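Local atomic coordinates of putative ABC transporter amino acid-binding protein (Sinorhizobium meliloti, PDB entry 2Q88), a protein that binds the compatible solute ectoine, and probably hands it to an ABC transporter for uptake as an osmoprotectant. Residues A18-P23 and S59-M64; P39-E44 and A232-P237; L97-A102 and L172-I177; A104-N109 and K160-G165; K117-N122 and A142-D147. All blocks are in the same frame, centred on the assembly; numbering follows the deposited sequence.

In the fold
Interactions 1 and 3 lie near the centre of the chain and both touch the bound ectoine; they join where Glu-22 reaches Ser-176. Their chemistry is largely polar, backbone bonds and carboxylates, with a tyrosine ring between ligand and alanine in interaction 1. Interaction 2 joins two helices by aliphatic side chains and touches the other two through Pro-39 on Ile-19 and Ile-235 on Leu-97. Interactions 4 and 5 rest mainly on apolar side chains, a leucine in interaction 4 and alanines with a valine in interaction 5. Interactions 1 and 4 are buried, the latter although its centre is about 23 Å from the chain's; the others are partly open to the surface. Strand 98-106 serves both interactions 3 and 4.

Interaction 1. Residues A18-P23 and S59-M64; sequences AIANEP and SEYGAM. With 4CS ((4S)-2-methyl-1,4,5,6-tetrahydropyrimidine-4-carboxylic acid), chain F.
Glu-22 has CG anti to the backbone N (chi1 -179°), and Tyr-61 has CG anti to its carbonyl carbon (chi1 -70°); from these starts the extended carboxylate arm and the phenol meet at about a right angle. Tyr-61 OH donates to Glu-22 OE1 at 2.7 Å, approaching from above the carboxylate plane. The ectoine ring nitrogen NAG bonds to Glu-22 OE2 at 2.8 Å and more weakly to OE1, so OE1 serves both phenol and ligand. The Tyr-61 ring is sandwiched: ectoine CB sits over the centre of one face, while Ala-20 CB makes a CH-pi contact over the opposite face, 3.4 Å from CZ and displaced toward the rim. The ring thus forms one wall of the ectoine pocket, as aromatic side chains often do in solute-binding proteins. Met-64, extended beyond CG, brings CE to 3.7 Å from Ala-20 CB and against the Ile-19 carbonyl. That same Ile-19 O accepts from Ser-59 N at 3.1 Å. Ser-176 OG holds Glu-22 OE2 as a second-shell partner. The contact lies where strand 14-19 runs out beside strand 53-58, just ahead of helix 64-69, with Leu-172 and Pro-173 packed on Glu-22.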
# COMPACT_ATOMS: atom_id res chain seq x y z
N ALA A 18 -5.87 9.56 2.06
CA ALA A 18 -6.60 8.38 1.65
C ALA A 18 -5.86 7.15 2.15
O ALA A 18 -4.64 7.07 1.97
CB ALA A 18 -6.74 8.35 0.14
N ILE A 19 -6.59 6.24 2.79
CA ILE A 19 -6.05 4.97 3.31
C ILE A 19 -6.97 3.80 2.94
O ILE A 19 -8.08 4.01 2.46
CB ILE A 19 -5.90 5.03 4.85
CG1 ILE A 19 -7.27 5.08 5.54
CG2 ILE A 19 -5.02 6.20 5.27
CD1 ILE A 19 -7.22 4.69 7.02
N ALA A 20 -6.53 2.56 3.18
CA ALA A 20 -7.35 1.39 2.85
C ALA A 20 -7.72 0.50 4.03
O ALA A 20 -8.56 -0.40 3.87
CB ALA A 20 -6.69 0.56 1.76
N ASN A 21 -7.10 0.72 5.19
CA ASN A 21 -7.26 -0.17 6.36
C ASN A 21 -6.67 -1.58 6.11
O ASN A 21 -7.38 -2.57 5.99
CB ASN A 21 -8.73 -0.26 6.81
CG ASN A 21 -8.87 -0.78 8.23
OD1 ASN A 21 -7.90 -0.81 9.00
ND2 ASN A 21 -10.07 -1.21 8.58
N GLU A 22 -5.34 -1.64 6.02
CA GLU A 22 -4.62 -2.88 5.74
C GLU A 22 -3.34 -2.88 6.58
O GLU A 22 -2.28 -2.46 6.11
CB GLU A 22 -4.28 -2.98 4.24
CG GLU A 22 -3.54 -4.28 3.86
CD GLU A 22 -3.05 -4.28 2.42
OE1 GLU A 22 -3.87 -3.97 1.53
OE2 GLU A 22 -1.86 -4.62 2.18
N PRO A 23 -3.44 -3.31 7.84
CA PRO A 23 -2.27 -3.36 8.72
C PRO A 23 -1.15 -4.23 8.13
O PRO A 23 -1.46 -5.27 7.54
CB PRO A 23 -2.81 -3.98 10.02
CG PRO A 23 -4.31 -3.80 9.99
CD PRO A 23 -4.69 -3.73 8.52
N SER A 59 -10.97 3.88 1.40
CA SER A 59 -11.50 3.45 0.12
C SER A 59 -10.71 2.23 -0.34
O SER A 59 -9.67 1.90 0.24
CB SER A 59 -11.41 4.58 -0.91
OG SER A 59 -10.12 4.65 -1.51
N GLU A 60 -11.19 1.58 -1.38
CA GLU A 60 -10.42 0.51 -2.01
C GLU A 60 -9.34 1.19 -2.85
O GLU A 60 -9.44 2.40 -3.11
CB GLU A 60 -11.36 -0.41 -2.80
CG GLU A 60 -12.36 -1.09 -1.87
CD GLU A 60 -13.44 -1.89 -2.58
OE1 GLU A 60 -14.56 -1.36 -2.74
OE2 GLU A 60 -13.17 -3.05 -2.96
N TYR A 61 -8.28 0.46 -3.20
CA TYR A 61 -7.10 1.08 -3.80
C TYR A 61 -7.39 1.73 -5.15
O TYR A 61 -6.80 2.76 -5.47
CB TYR A 61 -5.94 0.08 -3.93
CG TYR A 61 -5.35 -0.31 -2.59
CD1 TYR A 61 -4.37 0.47 -1.99
CD2 TYR A 61 -5.79 -1.44 -1.91
CE1 TYR A 61 -3.82 0.12 -0.75
CE2 TYR A 61 -5.25 -1.80 -0.65
CZ TYR A 61 -4.26 -1.02 -0.09
OH TYR A 61 -3.73 -1.35 1.15
N GLY A 62 -8.30 1.14 -5.91
CA GLY A 62 -8.63 1.65 -7.25
C GLY A 62 -9.28 3.02 -7.26
O GLY A 62 -9.30 3.71 -8.30
N ALA A 63 -9.83 3.44 -6.13
CA ALA A 63 -10.47 4.76 -6.03
C ALA A 63 -9.52 5.90 -5.63
O ALA A 63 -9.90 7.07 -5.68
CB ALA A 63 -11.67 4.70 -5.06
N MET A 64 -8.30 5.57 -5.24
CA MET A 64 -7.42 6.54 -4.61
C MET A 64 -6.90 7.62 -5.55
O MET A 64 -7.09 8.82 -5.30
CB MET A 64 -6.28 5.84 -3.87
CG MET A 64 -6.76 5.11 -2.63
SD MET A 64 -5.41 4.23 -1.86
CE MET A 64 -6.27 3.38 -0.54
O 4CS F . -1.59 -1.61 -5.11
C 4CS F . -0.93 -1.41 -4.09
OXT 4CS F . -0.25 -0.38 -3.99
CA 4CS F . -0.94 -2.44 -2.97
CB 4CS F . -2.30 -3.05 -2.73
CAD 4CS F . -2.21 -4.11 -1.63
NAG 4CS F . -1.63 -3.49 -0.40
CAI 4CS F . -0.75 -2.40 -0.48
CAA 4CS F . -0.18 -1.77 0.80
N 4CS F . -0.42 -1.84 -1.73

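Interaction 2. Residues P39-E44 and A232-P237; sequences PDVARE and AKIIEP
Ile-234 reaches from helix 230-235 onto helix 37-48, a helix-to-helix contact within the solute-binding protein fold that brings together parts of the chain 188 residues apart. Its CB points at the facing helix and splits into two branches. CG2, anti to the backbone N, meets two residues: it is 3.5 Å from Val-41 CG2 and 3.9 Å from Asp-40 CB. The other branch leaves through CG1, anti to the carbonyl carbon (chi1 -70°), and ends in CD1, which lies 4.2 Å from Glu-44 CG and equally close to Glu-44 CB. Ile-234 thus spans one turn of the opposing helix, from Asp-40 to Glu-44, crossing the Glu-44 side chain at about a right angle. Only the aliphatic parts of the two acidic residues take part here. Their carboxylates are engaged by others: Asp-40 OD2 bonds to Tyr-238 OH, and Glu-44 OE1 forms a salt bridge with Arg-48. On the buried side Ile-235 adds a second isoleucine, which also packs on Leu-97 and Phe-240. Val-41 is the residue both isoleucines share, and its CG2 is pressed to 3.5 Å from Ile-235 CG2, closer than ordinary van der Waals contact.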
# COMPACT_ATOMS: atom_id res chain seq x y z
N PRO A 39 0.23 6.34 7.60
CA PRO A 39 -0.34 7.48 8.32
C PRO A 39 0.53 8.01 9.47
O PRO A 39 0.49 9.20 9.75
CB PRO A 39 -1.65 6.92 8.87
CG PRO A 39 -1.96 5.77 7.95
CD PRO A 39 -0.62 5.14 7.73
N ASP A 40 1.31 7.15 10.12
CA ASP A 40 2.19 7.62 11.21
C ASP A 40 3.30 8.53 10.67
O ASP A 40 3.58 9.58 11.24
CB ASP A 40 2.79 6.46 12.01
CG ASP A 40 1.87 5.93 13.11
OD1 ASP A 40 0.68 6.32 13.22
OD2 ASP A 40 2.26 5.09 13.95
N VAL A 41 3.93 8.12 9.58
CA VAL A 41 4.94 8.93 8.92
C VAL A 41 4.33 10.25 8.41
O VAL A 41 4.91 11.33 8.61
CB VAL A 41 5.62 8.15 7.77
CG1 VAL A 41 6.42 9.08 6.84
CG2 VAL A 41 6.53 7.09 8.33
N ALA A 42 3.17 10.15 7.76
CA ALA A 42 2.50 11.28 7.16
C ALA A 42 2.05 12.27 8.23
O ALA A 42 2.19 13.48 8.05
CB ALA A 42 1.30 10.82 6.33
N ARG A 43 1.55 11.75 9.35
CA ARG A 43 1.10 12.62 10.43
C ARG A 43 2.27 13.40 11.00
O ARG A 43 2.14 14.59 11.26
CB ARG A 43 0.41 11.84 11.55
CG ARG A 43 -0.06 12.73 12.71
CD ARG A 43 -0.51 11.95 13.93
NE ARG A 43 -1.56 11.02 13.55
CZ ARG A 43 -2.84 11.33 13.43
NH1 ARG A 43 -3.27 12.58 13.68
NH2 ARG A 43 -3.71 10.39 13.06
N GLU A 44 3.40 12.72 11.18
CA GLU A 44 4.60 13.37 11.74
C GLU A 44 5.15 14.46 10.82
O GLU A 44 5.49 15.55 11.28
CB GLU A 44 5.68 12.33 12.09
CG GLU A 44 6.88 12.90 12.86
CD GLU A 44 6.48 13.77 14.07
OE1 GLU A 44 7.06 14.87 14.22
OE2 GLU A 44 5.60 13.36 14.87
N ALA A 232 13.37 5.41 10.65
CA ALA A 232 13.45 4.02 11.10
C ALA A 232 12.67 3.79 12.39
O ALA A 232 12.01 2.77 12.52
CB ALA A 232 14.91 3.58 11.27
N LYS A 233 12.72 4.75 13.31
CA LYS A 233 12.02 4.60 14.61
C LYS A 233 10.51 4.51 14.41
O LYS A 233 9.82 3.86 15.20
CB LYS A 233 12.36 5.74 15.57
CG LYS A 233 13.78 5.73 16.09
CD LYS A 233 14.20 4.34 16.56
CE LYS A 233 15.53 4.38 17.30
NZ LYS A 233 16.60 4.90 16.43
N ILE A 234 10.00 5.16 13.36
CA ILE A 234 8.57 5.15 13.10
C ILE A 234 8.13 3.86 12.39
O ILE A 234 7.18 3.20 12.83
CB ILE A 234 8.13 6.40 12.29
CG1 ILE A 234 8.23 7.66 13.17
CG2 ILE A 234 6.71 6.23 11.76
CD1 ILE A 234 8.17 8.97 12.37
N ILE A 235 8.81 3.50 11.31
CA ILE A 235 8.34 2.39 10.45
C ILE A 235 8.80 0.99 10.88
O ILE A 235 8.08 0.01 10.65
CB ILE A 235 8.66 2.64 8.95
CG1 ILE A 235 10.16 2.46 8.66
CG2 ILE A 235 8.15 4.00 8.51
CD1 ILE A 235 10.49 2.38 7.17
N GLU A 236 9.97 0.89 11.48
CA GLU A 236 10.52 -0.43 11.81
C GLU A 236 9.74 -1.24 12.88
O GLU A 236 9.66 -2.46 12.75
CB GLU A 236 12.03 -0.38 12.05
CG GLU A 236 12.78 0.16 10.83
CD GLU A 236 14.23 -0.30 10.74
OE1 GLU A 236 14.91 -0.36 11.78
OE2 GLU A 236 14.67 -0.61 9.60
N PRO A 237 9.12 -0.61 13.88
CA PRO A 237 8.17 -1.32 14.76
C PRO A 237 7.00 -1.98 14.02
O PRO A 237 6.38 -2.90 14.57
CB PRO A 237 7.65 -0.20 15.66
CG PRO A 237 8.78 0.72 15.76
CD PRO A 237 9.28 0.79 14.33

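Interaction 3. Residues L97-A102 and L172-I177; sequences LCDAEA and LPVLSI. With 4CS ((4S)-2-methyl-1,4,5,6-tetrahydropyrimidine-4-carboxylic acid), chain F.
Asp-99 OD2 takes the backbone N-H of Leu-175 at 2.8 Å on its syn lone pair, in a nearly straight bond (169°). The same oxygen lies 3.4 Å from Pro-173 CB, and the Asp-99 carboxylate also runs against Leu-175 CB, CG and CD1. Alongside it, Val-174 N donates to Ala-100 O at 2.9 Å, from 35° out of the carbonyl plane, and Ala-102 N donates to Leu-172 O at 2.8 Å. The N-H groups of Val-174 and Leu-175 belong to the first turn of helix 174-184, with Pro-173 in the N-cap position, so strand 98-106 supplies acceptors to the helix start; the negative charge of Asp-99 probably suits the positive end of the helix dipole. This is a strand-to-helix junction in the mixed sheet of the second lobe, where strands 98-106 and 169-173 run antiparallel, as Glu-101 pairs with Pro-173. Apolar contacts accompany these bonds: Ala-102 CB is 3.6 Å from Val-174 CA and 4.0 Å from Ile-177 CG1, while Ala-100 CB touches Val-174 CG2. Pro-173 turns its ring to the ligand, CD 3.4 Å from ectoine NAG. Further out, Glu-101 OE2 bonds to Thr-134 OG1, and Thr-134 also gives its backbone N to ectoine; a disulfide ties Cys-98 to Cys-202.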
# COMPACT_ATOMS: atom_id res chain seq x y z
N LEU A 97 7.70 3.02 2.37
CA LEU A 97 7.39 1.64 2.79
C LEU A 97 7.61 0.63 1.67
O LEU A 97 6.95 0.68 0.63
CB LEU A 97 5.94 1.53 3.27
CG LEU A 97 5.46 2.49 4.37
CD1 LEU A 97 4.07 2.08 4.80
CD2 LEU A 97 6.40 2.45 5.57
N CYS A 98 8.54 -0.28 1.90
CA CYS A 98 8.93 -1.29 0.92
C CYS A 98 8.44 -2.66 1.34
O CYS A 98 8.47 -2.99 2.52
CB CYS A 98 10.46 -1.30 0.79
SG CYS A 98 11.12 0.25 0.15
N ASP A 99 7.96 -3.46 0.39
CA ASP A 99 7.56 -4.83 0.69
C ASP A 99 7.47 -5.71 -0.54
O ASP A 99 7.27 -5.23 -1.66
CB ASP A 99 6.21 -4.87 1.44
CG ASP A 99 6.12 -6.05 2.42
OD1 ASP A 99 7.15 -6.72 2.68
OD2 ASP A 99 5.07 -6.39 2.99
N ALA A 100 7.61 -7.01 -0.31
CA ALA A 100 7.40 -8.03 -1.32
C ALA A 100 5.93 -8.47 -1.27
O ALA A 100 5.20 -8.08 -0.37
CB ALA A 100 8.32 -9.20 -1.04
N GLU A 101 5.52 -9.30 -2.24
CA GLU A 101 4.15 -9.80 -2.31
C GLU A 101 4.09 -11.21 -1.73
O GLU A 101 5.06 -11.96 -1.82
CB GLU A 101 3.63 -9.81 -3.76
CG GLU A 101 3.72 -8.47 -4.50
CD GLU A 101 2.56 -7.55 -4.15
OE1 GLU A 101 2.02 -7.66 -3.03
OE2 GLU A 101 2.18 -6.72 -5.00
N ALA A 102 2.95 -11.55 -1.15
CA ALA A 102 2.74 -12.87 -0.56
C ALA A 102 1.42 -13.50 -1.01
O ALA A 102 0.56 -12.82 -1.57
CB ALA A 102 2.82 -12.80 0.96
N LEU A 172 -1.64 -10.32 -0.88
CA LEU A 172 -1.35 -8.99 -0.32
C LEU A 172 0.16 -8.93 -0.11
O LEU A 172 0.84 -9.95 -0.27
CB LEU A 172 -2.04 -8.80 1.04
CG LEU A 172 -3.55 -8.54 1.10
CD1 LEU A 172 -3.96 -8.29 2.52
CD2 LEU A 172 -3.95 -7.39 0.21
N PRO A 173 0.71 -7.76 0.24
CA PRO A 173 2.10 -7.67 0.69
C PRO A 173 2.40 -8.61 1.86
O PRO A 173 1.54 -8.87 2.69
CB PRO A 173 2.23 -6.20 1.11
CG PRO A 173 1.28 -5.50 0.23
CD PRO A 173 0.07 -6.42 0.21
N VAL A 174 3.62 -9.16 1.87
CA VAL A 174 4.11 -10.05 2.93
C VAL A 174 3.70 -9.60 4.33
O VAL A 174 3.12 -10.37 5.10
CB VAL A 174 5.65 -10.20 2.84
CG1 VAL A 174 6.20 -10.97 4.04
CG2 VAL A 174 6.03 -10.88 1.53
N LEU A 175 4.01 -8.36 4.68
CA LEU A 175 3.69 -7.88 6.02
C LEU A 175 2.19 -7.88 6.33
O LEU A 175 1.80 -8.14 7.47
CB LEU A 175 4.30 -6.50 6.27
CG LEU A 175 5.81 -6.48 6.44
CD1 LEU A 175 6.31 -5.05 6.25
CD2 LEU A 175 6.24 -6.99 7.83
N SER A 176 1.37 -7.58 5.33
CA SER A 176 -0.10 -7.57 5.49
C SER A 176 -0.67 -8.98 5.65
O SER A 176 -1.57 -9.20 6.46
CB SER A 176 -0.78 -6.91 4.28
OG SER A 176 -0.31 -5.60 4.04
N ILE A 177 -0.16 -9.92 4.84
CA ILE A 177 -0.61 -11.32 4.92
C ILE A 177 -0.22 -11.90 6.28
O ILE A 177 -1.05 -12.50 6.95
CB ILE A 177 -0.04 -12.17 3.74
CG1 ILE A 177 -0.77 -11.86 2.41
CG2 ILE A 177 -0.14 -13.65 4.02
CD1 ILE A 177 -2.30 -12.21 2.40
O 4CS F . -1.59 -1.61 -5.11
C 4CS F . -0.93 -1.41 -4.09
OXT 4CS F . -0.25 -0.38 -3.99
CA 4CS F . -0.94 -2.44 -2.97
CB 4CS F . -2.30 -3.05 -2.73
CAD 4CS F . -2.21 -4.11 -1.63
NAG 4CS F . -1.63 -3.49 -0.40
CAI 4CS F . -0.75 -2.40 -0.48
CAA 4CS F . -0.18 -1.77 0.80
N 4CS F . -0.42 -1.84 -1.73

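Interaction 4. Residues A104-N109 and K160-G165; sequences ALKKGN and KMLQDG
Leu-162 supplies most of the apolar contact between strand 104-106 and helix 160-164, whose axes run nearly parallel (15°) with a closest approach of 8.9 Å. Its CD1 reaches 4.0 Å from Ala-104 CB and 3.7 Å from Ala-104 O, and also brushes Leu-105 N, so the methyl rests as much on the strand backbone as on the alanine. Leu-105 itself points to the other face, onto Leu-192 of strand 189-192. Lys-106 adds its CG, 4.3 Å from Leu-162 CD2. Polar contact is slight. The lysine chain, bent at chi2 (-68°), carries on toward the helix end, where CE comes 3.2 Å from Leu-162 O and NZ makes one weak hydrogen bond, 3.5 Å to Gln-163 O. Both carbonyls belong to the last turn of helix 155-164, which closes at Gly-165 in a Schellman motif; Gly-165 N bonds back to Leu-162 O. This is a helix packed on a sheet in the alpha/beta fold, here at the end of the strand. Because carbonyls at a helix C-terminus carry the negative end of the dipole, the nearby lysine ammonium probably finds mild electrostatic favour there, while most of the buried surface comes from Leu-162 and Lys-106, so the contact is mainly van der Waals.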
# COMPACT_ATOMS: atom_id res chain seq x y z
N ALA A 104 -1.71 -16.08 0.63
CA ALA A 104 -2.36 -16.89 1.66
C ALA A 104 -3.05 -18.03 0.91
O ALA A 104 -3.80 -17.79 -0.04
CB ALA A 104 -3.38 -16.06 2.42
N LEU A 105 -2.79 -19.25 1.35
CA LEU A 105 -3.09 -20.48 0.62
C LEU A 105 -3.71 -21.50 1.57
O LEU A 105 -3.59 -21.38 2.79
CB LEU A 105 -1.76 -21.04 0.07
CG LEU A 105 -1.29 -21.06 -1.39
CD1 LEU A 105 -2.17 -20.30 -2.36
CD2 LEU A 105 0.15 -20.61 -1.51
N LYS A 106 -4.35 -22.53 1.00
CA LYS A 106 -4.78 -23.67 1.80
C LYS A 106 -3.58 -24.47 2.30
O LYS A 106 -2.59 -24.61 1.58
CB LYS A 106 -5.74 -24.55 0.99
CG LYS A 106 -7.15 -23.98 0.90
CD LYS A 106 -7.84 -24.01 2.25
CE LYS A 106 -9.31 -23.70 2.15
NZ LYS A 106 -10.02 -24.10 3.39
N LYS A 107 -3.67 -24.97 3.53
CA LYS A 107 -2.56 -25.70 4.16
C LYS A 107 -2.12 -26.83 3.24
O LYS A 107 -2.95 -27.57 2.73
CB LYS A 107 -2.99 -26.26 5.52
CG LYS A 107 -1.85 -26.86 6.34
CD LYS A 107 -2.36 -27.90 7.33
CE LYS A 107 -1.22 -28.66 7.98
NZ LYS A 107 -1.54 -30.11 8.13
N GLY A 108 -0.81 -26.95 3.04
CA GLY A 108 -0.24 -27.94 2.13
C GLY A 108 -0.09 -27.43 0.70
O GLY A 108 0.57 -28.08 -0.11
N ASN A 109 -0.71 -26.29 0.39
CA ASN A 109 -0.69 -25.71 -0.96
C ASN A 109 -1.01 -26.78 -2.02
O ASN A 109 -0.16 -27.15 -2.83
CB ASN A 109 0.66 -25.02 -1.21
CG ASN A 109 0.67 -24.16 -2.47
OD1 ASN A 109 -0.31 -24.10 -3.20
ND2 ASN A 109 1.80 -23.50 -2.72
N LYS A 160 -11.80 -15.04 4.77
CA LYS A 160 -13.09 -15.74 4.79
C LYS A 160 -13.40 -16.41 3.44
O LYS A 160 -13.88 -17.55 3.40
CB LYS A 160 -14.21 -14.78 5.24
CG LYS A 160 -15.55 -15.44 5.55
CD LYS A 160 -15.46 -16.47 6.68
CE LYS A 160 -16.83 -17.10 6.94
NZ LYS A 160 -16.69 -18.51 7.38
N MET A 161 -13.08 -15.74 2.34
CA MET A 161 -13.26 -16.32 1.00
C MET A 161 -12.37 -17.53 0.75
O MET A 161 -12.78 -18.48 0.10
CB MET A 161 -12.98 -15.28 -0.07
CG MET A 161 -14.20 -14.63 -0.62
SD MET A 161 -13.71 -13.46 -1.88
CE MET A 161 -14.25 -11.92 -1.12
N LEU A 162 -11.14 -17.45 1.24
CA LEU A 162 -10.16 -18.53 1.17
C LEU A 162 -10.65 -19.72 1.99
O LEU A 162 -10.69 -20.85 1.50
CB LEU A 162 -8.83 -18.04 1.73
CG LEU A 162 -7.47 -18.43 1.16
CD1 LEU A 162 -6.50 -18.55 2.32
CD2 LEU A 162 -7.49 -19.72 0.33
N GLN A 163 -11.02 -19.46 3.23
CA GLN A 163 -11.60 -20.48 4.13
C GLN A 163 -12.85 -21.15 3.54
O GLN A 163 -13.01 -22.36 3.64
CB GLN A 163 -11.92 -19.86 5.49
CG GLN A 163 -10.70 -19.43 6.31
CD GLN A 163 -11.04 -18.52 7.50
OE1 GLN A 163 -12.17 -18.03 7.62
NE2 GLN A 163 -10.07 -18.30 8.38
N ASP A 164 -13.74 -20.35 2.95
CA ASP A 164 -14.99 -20.83 2.36
C ASP A 164 -14.81 -21.58 1.05
O ASP A 164 -15.73 -22.28 0.62
CB ASP A 164 -15.95 -19.67 2.11
CG ASP A 164 -16.64 -19.21 3.37
OD1 ASP A 164 -16.36 -19.79 4.44
OD2 ASP A 164 -17.47 -18.27 3.39
N GLY A 165 -13.66 -21.41 0.40
CA GLY A 165 -13.42 -22.00 -0.91
C GLY A 165 -13.88 -21.19 -2.11
O GLY A 165 -14.00 -21.74 -3.20

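Interaction 5. Residues K117-N122 and A142-D147; sequences KDIADN and AGVPRD
A Schellman motif at Gly-143 ends helix 134-141, and the turn it makes packs against helix 116-121 through Ala-120 and Val-144. Ala-120 CB points into the turn: it lies 3.3 Å from Ala-142 O and 3.7 Å from Gly-143 C, resting on backbone atoms. The small methyl lets the two backbones come close, with Ala-120 CA only 4.2 Å from Val-144 CA. Val-144 CG2, anti to the carbonyl carbon, sits 3.5 Å from Ala-120 N and 3.8 Å from Ala-120 CB, and it also meets Ile-119 CG2 at 3.9 Å, the isoleucine and valine side chains crossing obliquely. One turn earlier, Ala-142 CB lies near Lys-117 N. The contact is van der Waals in character; Lys-117 NZ forms a salt bridge with Asp-121 OD2 at 3.2 Å within the helix, nearly along the C-O direction. Arg-148, just beyond the turn, bonds to the carbonyls of Ile-119 and Ala-120 near the helix end. The turn leads from helix 134-141 into strand 149-151, whose Val-149 touches Val-144, and Ile-119 of helix 116-121 also packs on Leu-113 and Ala-125.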
# COMPACT_ATOMS: atom_id res chain seq x y z
N LYS A 117 2.13 -16.99 -12.35
CA LYS A 117 2.07 -17.87 -13.53
C LYS A 117 1.39 -19.19 -13.20
O LYS A 117 0.62 -19.71 -13.99
CB LYS A 117 3.48 -18.13 -14.06
CG LYS A 117 3.52 -18.79 -15.43
CD LYS A 117 4.95 -18.86 -15.94
CE LYS A 117 5.68 -20.05 -15.34
NZ LYS A 117 5.09 -21.34 -15.77
N ASP A 118 1.67 -19.73 -12.01
CA ASP A 118 1.07 -20.98 -11.57
C ASP A 118 -0.45 -20.88 -11.54
O ASP A 118 -1.15 -21.84 -11.86
CB ASP A 118 1.60 -21.36 -10.19
CG ASP A 118 3.02 -21.89 -10.24
OD1 ASP A 118 3.46 -22.33 -11.32
OD2 ASP A 118 3.77 -21.93 -9.24
N ILE A 119 -0.94 -19.71 -11.17
CA ILE A 119 -2.37 -19.44 -11.12
C ILE A 119 -2.94 -19.34 -12.53
O ILE A 119 -4.01 -19.87 -12.80
CB ILE A 119 -2.68 -18.14 -10.34
CG1 ILE A 119 -2.08 -18.21 -8.92
CG2 ILE A 119 -4.20 -17.91 -10.25
CD1 ILE A 119 -2.05 -16.85 -8.23
N ALA A 120 -2.20 -18.67 -13.41
CA ALA A 120 -2.63 -18.54 -14.80
C ALA A 120 -2.72 -19.91 -15.48
O ALA A 120 -3.64 -20.16 -16.26
CB ALA A 120 -1.68 -17.63 -15.57
N ASP A 121 -1.77 -20.79 -15.16
CA ASP A 121 -1.67 -22.13 -15.75
C ASP A 121 -2.78 -23.13 -15.35
O ASP A 121 -3.02 -24.10 -16.06
CB ASP A 121 -0.32 -22.74 -15.40
CG ASP A 121 0.85 -22.07 -16.12
OD1 ASP A 121 0.63 -21.39 -17.15
OD2 ASP A 121 2.03 -22.18 -15.73
N ASN A 122 -3.41 -22.90 -14.21
CA ASN A 122 -4.47 -23.77 -13.70
C ASN A 122 -5.82 -23.09 -13.90
O ASN A 122 -6.08 -22.09 -13.24
CB ASN A 122 -4.21 -24.07 -12.21
CG ASN A 122 -5.24 -25.00 -11.60
OD1 ASN A 122 -6.34 -25.16 -12.13
ND2 ASN A 122 -4.89 -25.62 -10.48
N ALA A 142 0.24 -11.92 -15.73
CA ALA A 142 0.72 -13.31 -15.82
C ALA A 142 -0.19 -14.15 -16.70
O ALA A 142 0.13 -15.30 -17.03
CB ALA A 142 0.83 -13.93 -14.43
N GLY A 143 -1.33 -13.58 -17.06
CA GLY A 143 -2.29 -14.26 -17.92
C GLY A 143 -3.49 -14.86 -17.21
O GLY A 143 -4.25 -15.60 -17.83
N VAL A 144 -3.66 -14.57 -15.92
CA VAL A 144 -4.89 -15.02 -15.24
C VAL A 144 -6.04 -14.20 -15.84
O VAL A 144 -5.99 -12.97 -15.83
CB VAL A 144 -4.83 -14.83 -13.71
CG1 VAL A 144 -6.07 -15.43 -13.05
CG2 VAL A 144 -3.56 -15.45 -13.15
N PRO A 145 -7.04 -14.89 -16.41
CA PRO A 145 -8.20 -14.22 -17.00
C PRO A 145 -8.93 -13.37 -15.97
O PRO A 145 -8.91 -13.70 -14.78
CB PRO A 145 -9.10 -15.39 -17.41
CG PRO A 145 -8.18 -16.53 -17.55
CD PRO A 145 -7.12 -16.35 -16.55
N ARG A 146 -9.58 -12.31 -16.42
CA ARG A 146 -10.28 -11.37 -15.54
C ARG A 146 -11.25 -12.08 -14.59
O ARG A 146 -11.34 -11.73 -13.42
CB ARG A 146 -11.02 -10.30 -16.37
CG ARG A 146 -11.84 -9.30 -15.57
CD ARG A 146 -11.02 -8.30 -14.78
NE ARG A 146 -10.77 -8.74 -13.40
CZ ARG A 146 -10.21 -7.97 -12.47
NH1 ARG A 146 -9.83 -6.74 -12.78
NH2 ARG A 146 -10.03 -8.43 -11.24
N ASP A 147 -11.94 -13.10 -15.09
CA ASP A 147 -12.95 -13.79 -14.29
C ASP A 147 -12.38 -14.73 -13.21
O ASP A 147 -13.13 -15.23 -12.37
CB ASP A 147 -13.99 -14.49 -15.17
CG ASP A 147 -13.41 -15.59 -16.06
OD1 ASP A 147 -12.21 -15.94 -15.94
OD2 ASP A 147 -14.09 -16.18 -16.92